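Local coordinates for bacterial microcompartment shell protein CutR (Streptococcus intermedius SK54 = ATCC 27335, PDB 6XPJ), which is a minor shell protein of the choline-degrading bacterial microcompartment, forming mostly hexamers with a central pore and perhaps lending the shell heterogeneity and flexibility, at residues K20-I28 with V92-F103; I47-A58 with C74-F85. The protein carries 1 engineered substitution. All coordinates share one frame; numbering follows the deposited sequence.

Interaction 1. Residues K20-I28 with V92-F103; sequences KQITLAHVI and VETSLEDILEYF
Ile22 drives its CD1 methyl over one face of the Phe103 ring, 3.9 Å from the ring centroid and 28° off the normal, a CH-pi contact in which the two side chains stand at about a right angle. The isoleucine chain is extended (chi2 -176°), and that reach also carries CD1 to Ile99 CG2 at 3.6 Å. Phe109 meets the Phe103 ring edge-to-face. In this circularly permuted BMC domain, helix 92-103 is laid on the sheet nearly antiparallel to strand 21-28, with axes 8.7 Å apart. Ile22, Ala25 and Val27 turn their side chains onto it, the step from 22 to 25 marking an irregularity at Thr23. Ala25, with a single methyl, lets the helix come close, its CB resting 3.7 Å from Leu100 CD2. Leu96 instead spreads its branch along the strand backbone, CD1 lying 3.6 Å from His26 O. Farther on, Val27 divides its methyls, CG2 meeting Val92 CG1 at 3.8 Å while CG1 lies alongside Glu93, near both its CG and its OE1; OE1 is held in a salt bridge with Lys116. No hydrogen bond joins strand to helix, so the fit depends mainly on the shapes of buried hydrocarbon groups.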
loop_
_atom_site.group_PDB
_atom_site.type_symbol
_atom_site.label_atom_id
_atom_site.label_comp_id
_atom_site.label_asym_id
_atom_site.label_seq_id
_atom_site.Cartn_x
_atom_site.Cartn_y
_atom_site.Cartn_z
ATOM N N LYS C 20 -10.893 -13.081 -0.025
ATOM C CA LYS C 20 -11.070 -14.001 1.110
ATOM C C LYS C 20 -10.286 -15.239 0.756
ATOM O O LYS C 20 -10.810 -16.106 0.076
ATOM C CB LYS C 20 -12.550 -14.229 1.385
ATOM C CG LYS C 20 -13.259 -12.990 1.884
ATOM C CD LYS C 20 -14.776 -13.138 1.888
ATOM C CE LYS C 20 -15.313 -13.197 0.466
ATOM N NZ LYS C 20 -16.718 -12.729 0.344
ATOM N N GLN C 21 -9.038 -15.313 1.214
ATOM C CA GLN C 21 -8.120 -16.350 0.689
ATOM C C GLN C 21 -7.014 -16.620 1.700
ATOM O O GLN C 21 -6.491 -15.668 2.295
ATOM C CB GLN C 21 -7.524 -15.831 -0.626
ATOM C CG GLN C 21 -6.499 -16.733 -1.265
ATOM C CD GLN C 21 -6.281 -16.331 -2.705
ATOM O OE1 GLN C 21 -7.203 -16.334 -3.516
ATOM N NE2 GLN C 21 -5.041 -16.021 -3.021
ATOM N N ILE C 22 -6.605 -17.880 1.798
ATOM C CA ILE C 22 -5.276 -18.264 2.335
ATOM C C ILE C 22 -4.392 -18.585 1.141
ATOM O O ILE C 22 -4.723 -19.497 0.353
ATOM C CB ILE C 22 -5.366 -19.436 3.316
ATOM C CG1 ILE C 22 -6.188 -19.028 4.540
ATOM C CG2 ILE C 22 -3.961 -19.910 3.662
ATOM C CD1 ILE C 22 -6.271 -20.065 5.635
ATOM N N THR C 23 -3.288 -17.841 1.000
ATOM C CA THR C 23 -2.384 -17.956 -0.165
ATOM C C THR C 23 -1.146 -18.781 0.196
ATOM O O THR C 23 -0.391 -19.187 -0.709
ATOM C CB THR C 23 -2.012 -16.574 -0.713
ATOM O OG1 THR C 23 -3.198 -15.769 -0.801
ATOM C CG2 THR C 23 -1.370 -16.691 -2.070
ATOM N N LEU C 24 -0.923 -19.038 1.473
ATOM C CA LEU C 24 0.254 -19.804 1.919
ATOM C C LEU C 24 -0.112 -20.478 3.230
ATOM O O LEU C 24 -0.609 -19.806 4.143
ATOM C CB LEU C 24 1.458 -18.874 2.111
ATOM C CG LEU C 24 2.750 -19.593 2.491
ATOM C CD1 LEU C 24 3.278 -20.374 1.310
ATOM C CD2 LEU C 24 3.771 -18.596 2.989
ATOM N N ALA C 25 0.166 -21.773 3.335
ATOM C CA ALA C 25 0.055 -22.534 4.596
ATOM C C ALA C 25 1.168 -23.569 4.558
ATOM O O ALA C 25 1.038 -24.610 3.882
ATOM C CB ALA C 25 -1.312 -23.139 4.721
ATOM N N HIS C 26 2.291 -23.219 5.147
ATOM C CA HIS C 26 3.586 -23.821 4.812
ATOM C C HIS C 26 4.328 -24.227 6.067
ATOM O O HIS C 26 4.378 -23.430 7.043
ATOM C CB HIS C 26 4.419 -22.827 3.995
ATOM C CG HIS C 26 5.667 -23.432 3.444
ATOM N ND1 HIS C 26 5.735 -24.010 2.203
ATOM C CD2 HIS C 26 6.910 -23.551 3.996
ATOM C CE1 HIS C 26 6.968 -24.460 2.003
ATOM N NE2 HIS C 26 7.717 -24.189 3.092
ATOM N N VAL C 27 4.964 -25.384 6.011
ATOM C CA VAL C 27 5.894 -25.807 7.089
ATOM C C VAL C 27 7.314 -25.885 6.541
ATOM O O VAL C 27 7.545 -26.550 5.525
ATOM C CB VAL C 27 5.474 -27.128 7.755
ATOM C CG1 VAL C 27 5.209 -28.265 6.775
ATOM C CG2 VAL C 27 6.487 -27.564 8.796
ATOM N N ILE C 28 8.221 -25.205 7.232
ATOM C CA ILE C 28 9.678 -25.429 7.086
ATOM C C ILE C 28 10.045 -26.451 8.144
ATOM O O ILE C 28 9.977 -26.127 9.327
ATOM C CB ILE C 28 10.483 -24.123 7.207
ATOM C CG1 ILE C 28 9.923 -23.024 6.306
ATOM C CG2 ILE C 28 11.953 -24.428 6.927
ATOM C CD1 ILE C 28 10.638 -21.699 6.436
ATOM N N VAL C 92 3.004 -28.734 14.078
ATOM C CA VAL C 92 2.921 -27.590 13.127
ATOM C C VAL C 92 2.028 -27.998 11.946
ATOM O O VAL C 92 1.153 -27.208 11.543
ATOM C CB VAL C 92 4.315 -27.145 12.668
ATOM C CG1 VAL C 92 4.206 -26.196 11.488
ATOM C CG2 VAL C 92 5.053 -26.496 13.818
ATOM N N GLU C 93 2.204 -29.196 11.408
ATOM C CA GLU C 93 1.317 -29.648 10.306
ATOM C C GLU C 93 -0.144 -29.716 10.776
ATOM O O GLU C 93 -1.059 -29.337 9.991
ATOM C CB GLU C 93 1.774 -30.989 9.757
ATOM C CG GLU C 93 3.099 -30.911 9.074
ATOM C CD GLU C 93 3.535 -32.173 8.357
ATOM O OE1 GLU C 93 4.560 -32.105 7.671
ATOM O OE2 GLU C 93 2.843 -33.199 8.484
ATOM N N THR C 94 -0.423 -30.262 11.974
ATOM C CA THR C 94 -1.797 -30.370 12.507
ATOM C C THR C 94 -2.419 -28.977 12.544
ATOM O O THR C 94 -3.560 -28.803 12.099
ATOM C CB THR C 94 -1.830 -31.030 13.891
ATOM O OG1 THR C 94 -1.396 -32.375 13.668
ATOM C CG2 THR C 94 -3.199 -30.986 14.535
ATOM N N SER C 95 -1.682 -27.990 13.057
ATOM C CA SER C 95 -2.197 -26.611 13.176
ATOM C C SER C 95 -2.484 -26.036 11.779
ATOM O O SER C 95 -3.507 -25.394 11.596
ATOM C CB SER C 95 -1.251 -25.736 13.948
ATOM O OG SER C 95 -1.223 -26.125 15.328
ATOM N N LEU C 96 -1.578 -26.238 10.820
ATOM C CA LEU C 96 -1.797 -25.721 9.451
ATOM C C LEU C 96 -3.029 -26.390 8.851
ATOM O O LEU C 96 -3.831 -25.709 8.220
ATOM C CB LEU C 96 -0.552 -26.005 8.625
ATOM C CG LEU C 96 0.661 -25.154 8.961
ATOM C CD1 LEU C 96 1.864 -25.661 8.210
ATOM C CD2 LEU C 96 0.405 -23.684 8.632
ATOM N N GLU C 97 -3.156 -27.698 8.988
ATOM C CA GLU C 97 -4.327 -28.440 8.463
ATOM C C GLU C 97 -5.607 -27.890 9.092
ATOM O O GLU C 97 -6.605 -27.692 8.370
ATOM C CB GLU C 97 -4.200 -29.906 8.836
ATOM C CG GLU C 97 -3.144 -30.653 8.064
ATOM C CD GLU C 97 -2.749 -31.965 8.708
ATOM O OE1 GLU C 97 -2.021 -32.719 8.047
ATOM O OE2 GLU C 97 -3.157 -32.235 9.862
ATOM N N ASP C 98 -5.598 -27.645 10.400
ATOM C CA ASP C 98 -6.830 -27.191 11.082
ATOM C C ASP C 98 -7.188 -25.793 10.591
ATOM O O ASP C 98 -8.383 -25.500 10.385
ATOM C CB ASP C 98 -6.685 -27.300 12.596
ATOM C CG ASP C 98 -6.789 -28.751 13.073
ATOM O OD1 ASP C 98 -6.772 -29.668 12.235
ATOM O OD2 ASP C 98 -6.993 -28.937 14.277
ATOM N N ILE C 99 -6.204 -24.925 10.386
ATOM C CA ILE C 99 -6.462 -23.591 9.782
ATOM C C ILE C 99 -7.096 -23.767 8.398
ATOM O O ILE C 99 -8.110 -23.125 8.143
ATOM C CB ILE C 99 -5.178 -22.744 9.695
ATOM C CG1 ILE C 99 -4.683 -22.332 11.085
ATOM C CG2 ILE C 99 -5.374 -21.535 8.811
ATOM C CD1 ILE C 99 -3.277 -21.821 11.094
ATOM N N LEU C 100 -6.501 -24.555 7.511
ATOM C CA LEU C 100 -7.019 -24.710 6.132
ATOM C C LEU C 100 -8.430 -25.271 6.161
ATOM O O LEU C 100 -9.280 -24.759 5.431
ATOM C CB LEU C 100 -6.063 -25.586 5.327
ATOM C CG LEU C 100 -4.724 -24.943 4.975
ATOM C CD1 LEU C 100 -3.765 -25.980 4.414
ATOM C CD2 LEU C 100 -4.884 -23.779 4.017
ATOM N N GLU C 101 -8.683 -26.278 6.995
ATOM C CA GLU C 101 -10.007 -26.925 6.995
ATOM C C GLU C 101 -11.059 -25.921 7.497
ATOM O O GLU C 101 -12.146 -25.873 6.927
ATOM C CB GLU C 101 -9.991 -28.173 7.866
ATOM C CG GLU C 101 -9.219 -29.315 7.243
ATOM C CD GLU C 101 -9.035 -30.523 8.129
ATOM O OE1 GLU C 101 -9.773 -30.671 9.143
ATOM O OE2 GLU C 101 -8.104 -31.320 7.834
ATOM N N TYR C 102 -10.753 -25.163 8.544
ATOM C CA TYR C 102 -11.727 -24.194 9.090
ATOM C C TYR C 102 -12.011 -23.135 8.015
ATOM O O TYR C 102 -13.167 -22.809 7.732
ATOM C CB TYR C 102 -11.223 -23.532 10.375
ATOM C CG TYR C 102 -12.178 -22.459 10.831
ATOM C CD1 TYR C 102 -13.338 -22.775 11.510
ATOM C CD2 TYR C 102 -11.970 -21.130 10.493
ATOM C CE1 TYR C 102 -14.253 -21.798 11.874
ATOM C CE2 TYR C 102 -12.883 -20.155 10.831
ATOM C CZ TYR C 102 -14.040 -20.487 11.504
ATOM O OH TYR C 102 -14.916 -19.498 11.858
ATOM N N PHE C 103 -10.959 -22.538 7.447
ATOM C CA PHE C 103 -11.147 -21.462 6.459
ATOM C C PHE C 103 -11.879 -21.973 5.228
ATOM O O PHE C 103 -12.770 -21.256 4.690
ATOM C CB PHE C 103 -9.825 -20.771 6.116
ATOM C CG PHE C 103 -9.437 -19.711 7.117
ATOM C CD1 PHE C 103 -8.964 -20.006 8.374
ATOM C CD2 PHE C 103 -9.512 -18.383 6.764
ATOM C CE1 PHE C 103 -8.610 -19.027 9.284
ATOM C CE2 PHE C 103 -9.164 -17.396 7.667
ATOM C CZ PHE C 103 -8.722 -17.713 8.930
#

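Interaction 2. Residues I47-A58 with C74-F85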
loop_
_atom_site.group_PDB
_atom_site.type_symbol
_atom_site.label_atom_id
_atom_site.label_comp_id
_atom_site.label_asym_id
_atom_site.label_seq_id
_atom_site.Cartn_x
_atom_site.Cartn_y
_atom_site.Cartn_z
ATOM N N ILE C 47 8.790 -24.571 11.600
ATOM C CA ILE C 47 8.094 -23.260 11.557
ATOM C C ILE C 47 6.917 -23.392 10.602
ATOM O O ILE C 47 7.119 -23.861 9.461
ATOM C CB ILE C 47 9.066 -22.147 11.132
ATOM C CG1 ILE C 47 10.094 -21.918 12.246
ATOM C CG2 ILE C 47 8.315 -20.882 10.730
ATOM C CD1 ILE C 47 9.570 -21.310 13.490
ATOM N N GLY C 48 5.757 -22.922 11.044
ATOM C CA GLY C 48 4.567 -22.769 10.197
ATOM C C GLY C 48 4.387 -21.328 9.793
ATOM O O GLY C 48 4.571 -20.434 10.653
ATOM N N VAL C 49 4.050 -21.081 8.528
ATOM C CA VAL C 49 3.897 -19.739 7.916
ATOM C C VAL C 49 2.562 -19.691 7.186
ATOM O O VAL C 49 2.307 -20.559 6.335
ATOM C CB VAL C 49 5.046 -19.425 6.952
ATOM C CG1 VAL C 49 4.988 -17.955 6.563
ATOM C CG2 VAL C 49 6.406 -19.793 7.544
ATOM N N VAL C 50 1.759 -18.691 7.516
ATOM C CA VAL C 50 0.416 -18.508 6.914
ATOM C C VAL C 50 0.300 -17.094 6.352
ATOM O O VAL C 50 0.646 -16.119 7.032
ATOM C CB VAL C 50 -0.707 -18.815 7.912
ATOM C CG1 VAL C 50 -2.020 -18.920 7.178
ATOM C CG2 VAL C 50 -0.419 -20.092 8.698
ATOM N N SER C 51 -0.222 -17.007 5.140
ATOM C CA SER C 51 -0.603 -15.751 4.453
ATOM C C SER C 51 -2.112 -15.708 4.270
ATOM O O SER C 51 -2.654 -16.658 3.638
ATOM C CB SER C 51 0.042 -15.693 3.104
ATOM O OG SER C 51 -0.296 -14.449 2.473
ATOM N N LEU C 52 -2.759 -14.683 4.805
ATOM C CA LEU C 52 -4.239 -14.572 4.792
ATOM C C LEU C 52 -4.683 -13.226 4.244
ATOM O O LEU C 52 -4.009 -12.206 4.414
ATOM C CB LEU C 52 -4.800 -14.736 6.199
ATOM C CG LEU C 52 -4.357 -15.973 6.954
ATOM C CD1 LEU C 52 -3.258 -15.646 7.961
ATOM C CD2 LEU C 52 -5.537 -16.676 7.602
ATOM N N THR C 53 -5.883 -13.220 3.671
ATOM C CA THR C 53 -6.576 -12.011 3.192
ATOM C C THR C 53 -8.043 -12.233 3.526
ATOM O O THR C 53 -8.553 -13.329 3.260
ATOM C CB THR C 53 -6.378 -11.837 1.676
ATOM O OG1 THR C 53 -4.970 -11.951 1.379
ATOM C CG2 THR C 53 -7.010 -10.548 1.206
ATOM N N PRO C 54 -8.764 -11.273 4.133
ATOM C CA PRO C 54 -8.217 -9.993 4.585
ATOM C C PRO C 54 -7.314 -10.154 5.817
ATOM O O PRO C 54 -7.329 -11.185 6.490
ATOM C CB PRO C 54 -9.467 -9.181 4.936
ATOM C CG PRO C 54 -10.461 -10.233 5.364
ATOM C CD PRO C 54 -10.186 -11.421 4.474
ATOM N N ASN C 55 -6.490 -9.154 6.042
ATOM C CA ASN C 55 -5.364 -9.294 6.991
ATOM C C ASN C 55 -5.839 -9.501 8.429
ATOM O O ASN C 55 -5.106 -10.112 9.199
ATOM C CB ASN C 55 -4.463 -8.086 6.908
ATOM C CG ASN C 55 -3.684 -8.039 5.606
ATOM O OD1 ASN C 55 -3.643 -9.016 4.869
ATOM N ND2 ASN C 55 -2.990 -6.929 5.382
ATOM N N GLU C 56 -7.029 -9.024 8.773
ATOM C CA GLU C 56 -7.581 -9.162 10.136
ATOM C C GLU C 56 -7.817 -10.633 10.469
ATOM O O GLU C 56 -7.945 -10.947 11.676
ATOM C CB GLU C 56 -8.895 -8.379 10.282
ATOM C CG GLU C 56 -8.767 -6.882 10.126
ATOM C CD GLU C 56 -8.836 -6.343 8.703
ATOM O OE1 GLU C 56 -8.791 -7.159 7.688
ATOM O OE2 GLU C 56 -8.925 -5.113 8.570
ATOM N N THR C 57 -7.898 -11.535 9.488
ATOM C CA THR C 57 -8.137 -12.968 9.783
ATOM C C THR C 57 -6.875 -13.604 10.384
ATOM O O THR C 57 -6.994 -14.737 10.861
ATOM C CB THR C 57 -8.567 -13.776 8.564
ATOM O OG1 THR C 57 -7.548 -13.769 7.549
ATOM C CG2 THR C 57 -9.880 -13.298 7.999
ATOM N N ALA C 58 -5.746 -12.900 10.443
ATOM C CA ALA C 58 -4.553 -13.466 11.111
ATOM C C ALA C 58 -4.882 -13.897 12.547
ATOM O O ALA C 58 -4.446 -14.997 12.976
ATOM C CB ALA C 58 -3.433 -12.461 11.085
ATOM N N CYS C 74 4.727 -17.369 17.133
ATOM C CA CYS C 74 5.907 -16.482 16.952
ATOM C C CYS C 74 5.375 -15.052 16.806
ATOM O O CYS C 74 5.800 -14.150 17.550
ATOM C CB CYS C 74 6.748 -16.864 15.739
ATOM S SG CYS C 74 7.308 -18.588 15.709
ATOM N N PHE C 75 4.440 -14.834 15.885
ATOM C CA PHE C 75 3.753 -13.532 15.790
ATOM C C PHE C 75 2.417 -13.721 15.083
ATOM O O PHE C 75 2.200 -14.693 14.351
ATOM C CB PHE C 75 4.651 -12.499 15.105
ATOM C CG PHE C 75 4.908 -12.818 13.662
ATOM C CD1 PHE C 75 3.938 -12.581 12.706
ATOM C CD2 PHE C 75 6.121 -13.350 13.250
ATOM C CE1 PHE C 75 4.150 -12.916 11.378
ATOM C CE2 PHE C 75 6.342 -13.658 11.923
ATOM C CZ PHE C 75 5.349 -13.443 10.988
ATOM N N VAL C 76 1.549 -12.760 15.345
ATOM C CA VAL C 76 0.208 -12.589 14.732
ATOM C C VAL C 76 0.217 -11.182 14.188
ATOM O O VAL C 76 0.317 -10.238 14.986
ATOM C CB VAL C 76 -0.928 -12.747 15.747
ATOM C CG1 VAL C 76 -2.275 -12.660 15.036
ATOM C CG2 VAL C 76 -0.797 -14.044 16.517
ATOM N N ASP C 77 0.155 -11.015 12.889
ATOM C CA ASP C 77 0.343 -9.690 12.279
ATOM C C ASP C 77 -0.908 -9.315 11.490
ATOM O O ASP C 77 -1.087 -9.774 10.339
ATOM C CB ASP C 77 1.619 -9.650 11.442
ATOM C CG ASP C 77 2.018 -8.246 11.076
ATOM O OD1 ASP C 77 1.085 -7.423 10.910
ATOM O OD2 ASP C 77 3.242 -7.961 10.935
ATOM N N ARG C 78 -1.764 -8.506 12.101
ATOM C CA ARG C 78 -2.984 -8.005 11.425
ATOM C C ARG C 78 -2.645 -6.916 10.408
ATOM O O ARG C 78 -3.564 -6.502 9.670
ATOM C CB ARG C 78 -3.972 -7.471 12.471
ATOM C CG ARG C 78 -3.571 -6.171 13.130
ATOM C CD ARG C 78 -4.673 -5.714 14.052
ATOM N NE ARG C 78 -4.384 -4.444 14.708
ATOM C CZ ARG C 78 -4.621 -3.241 14.193
ATOM N NH1 ARG C 78 -5.079 -3.108 12.961
ATOM N NH2 ARG C 78 -4.373 -2.161 14.918
ATOM N N PHE C 79 -1.431 -6.390 10.374
ATOM C CA PHE C 79 -1.043 -5.320 9.432
ATOM C C PHE C 79 -0.640 -5.961 8.102
ATOM O O PHE C 79 -0.838 -5.356 7.033
ATOM C CB PHE C 79 0.082 -4.467 10.025
ATOM C CG PHE C 79 -0.296 -3.917 11.364
ATOM C CD1 PHE C 79 -1.082 -2.777 11.457
ATOM C CD2 PHE C 79 0.048 -4.593 12.521
ATOM C CE1 PHE C 79 -1.478 -2.316 12.701
ATOM C CE2 PHE C 79 -0.325 -4.110 13.762
ATOM C CZ PHE C 79 -1.106 -2.981 13.843
ATOM N N THR C 80 -0.036 -7.156 8.145
ATOM C CA THR C 80 0.426 -7.848 6.930
ATOM C C THR C 80 -0.459 -9.050 6.614
ATOM O O THR C 80 -0.327 -9.554 5.519
ATOM C CB THR C 80 1.875 -8.310 7.066
ATOM O OG1 THR C 80 1.930 -9.253 8.136
ATOM C CG2 THR C 80 2.830 -7.166 7.343
ATOM N N GLY C 81 -1.350 -9.460 7.514
ATOM C CA GLY C 81 -2.148 -10.685 7.305
ATOM C C GLY C 81 -1.285 -11.937 7.378
ATOM O O GLY C 81 -1.369 -12.773 6.505
ATOM N N SER C 82 -0.456 -12.061 8.412
ATOM C CA SER C 82 0.559 -13.137 8.499
ATOM C C SER C 82 0.535 -13.770 9.888
ATOM O O SER C 82 0.362 -13.051 10.869
ATOM C CB SER C 82 1.935 -12.594 8.196
ATOM O OG SER C 82 1.926 -11.746 7.059
ATOM N N VAL C 83 0.775 -15.070 9.960
ATOM C CA VAL C 83 0.981 -15.785 11.233
ATOM C C VAL C 83 2.172 -16.699 11.041
ATOM O O VAL C 83 2.297 -17.323 10.000
ATOM C CB VAL C 83 -0.256 -16.571 11.668
ATOM C CG1 VAL C 83 0.024 -17.270 12.983
ATOM C CG2 VAL C 83 -1.481 -15.680 11.759
ATOM N N MET C 84 3.026 -16.744 12.047
ATOM C CA MET C 84 4.100 -17.749 12.119
ATOM C C MET C 84 4.084 -18.389 13.502
ATOM O O MET C 84 3.814 -17.705 14.512
ATOM C CB MET C 84 5.457 -17.139 11.774
ATOM C CG MET C 84 5.556 -16.777 10.275
ATOM S SD MET C 84 7.217 -16.317 9.701
ATOM C CE MET C 84 6.836 -15.297 8.279
ATOM N N PHE C 85 4.365 -19.677 13.553
ATOM C CA PHE C 85 4.387 -20.416 14.830
ATOM C C PHE C 85 5.410 -21.532 14.710
ATOM O O PHE C 85 5.872 -21.848 13.610
ATOM C CB PHE C 85 2.980 -20.897 15.188
ATOM C CG PHE C 85 2.241 -21.663 14.123
ATOM C CD1 PHE C 85 2.412 -23.022 13.982
ATOM C CD2 PHE C 85 1.303 -21.018 13.307
ATOM C CE1 PHE C 85 1.728 -23.723 13.012
ATOM C CE2 PHE C 85 0.611 -21.732 12.342
ATOM C CZ PHE C 85 0.824 -23.087 12.202
HETATM O O HOH W 1 -1.301 -11.566 3.804
HETATM O O HOH W 2 -4.021 -4.661 7.503
#
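With chi1 at 52°, Phe85 holds its CG between its own backbone N and carbonyl carbon, and the ring swings back over Gly48, whose CA sits 4.3 Å from the ring centroid in a CH-pi contact. Met84, extended beyond CG (chi2 -170°), lies side by side with Val49 and brings CE to 3.7 Å from Val49 CG1 on the other face of the sheet. Both pairs belong to an antiparallel ladder in the BMC-fold sheet, where strand 82-85 is flanked by strands 47-53 and 74-77. Gly48 with Phe85 and Val50 with Val83 are hydrogen-bonded pairs; Val49 with Met84 and Ser51 with Ser82 are non-hydrogen-bonded. Leu52 N extends the ladder to Gly81 O, at 2.9 Å. The hairpin from 77 to 82 carries an Asx turn at Asp77 and a G1 bulge at Gly81, and Asn55 packs against it, OD1 lying 3.3 Å from Gly81 CA, where glycine leaves room. Charged groups beside the turn reach across the subunit boundary: Arg78 forms a salt bridge with Asp77 of a neighbouring subunit, and the Glu56 carboxylate hydrogen-bonds Ser51 and Ser82 of that same subunit. On the face that carries Val83 and Phe85, Ala58 CB lies 3.8 Å from Val83 CG2. In the turn, Asp77 OD1 receives Phe79 N nearly along its C-O axis and Thr80 N from above the carboxylate plane.

How the interactions relate
Interactions 1 and 2 share one sheet, since strands 11-28 and 46-53 are neighbours in it; His26 O lies 2.8 Å from Val49 N, a probable hydrogen bond between them. Interaction 1 is a buried, largely apolar seat for helix 89-105, without a hydrogen bond between strand and helix, whereas interaction 2 builds the sheet itself through backbone bonds and grows polar toward its partly exposed hairpin end. The same helix reaches both: Leu96 also touches Val50, Phe103 touches Leu52, and Ser95 packs on Phe85. Strand 82-87 leads directly into that helix. Both contacts meet neighbouring subunits, but salt bridges between subunits gather around interaction 2.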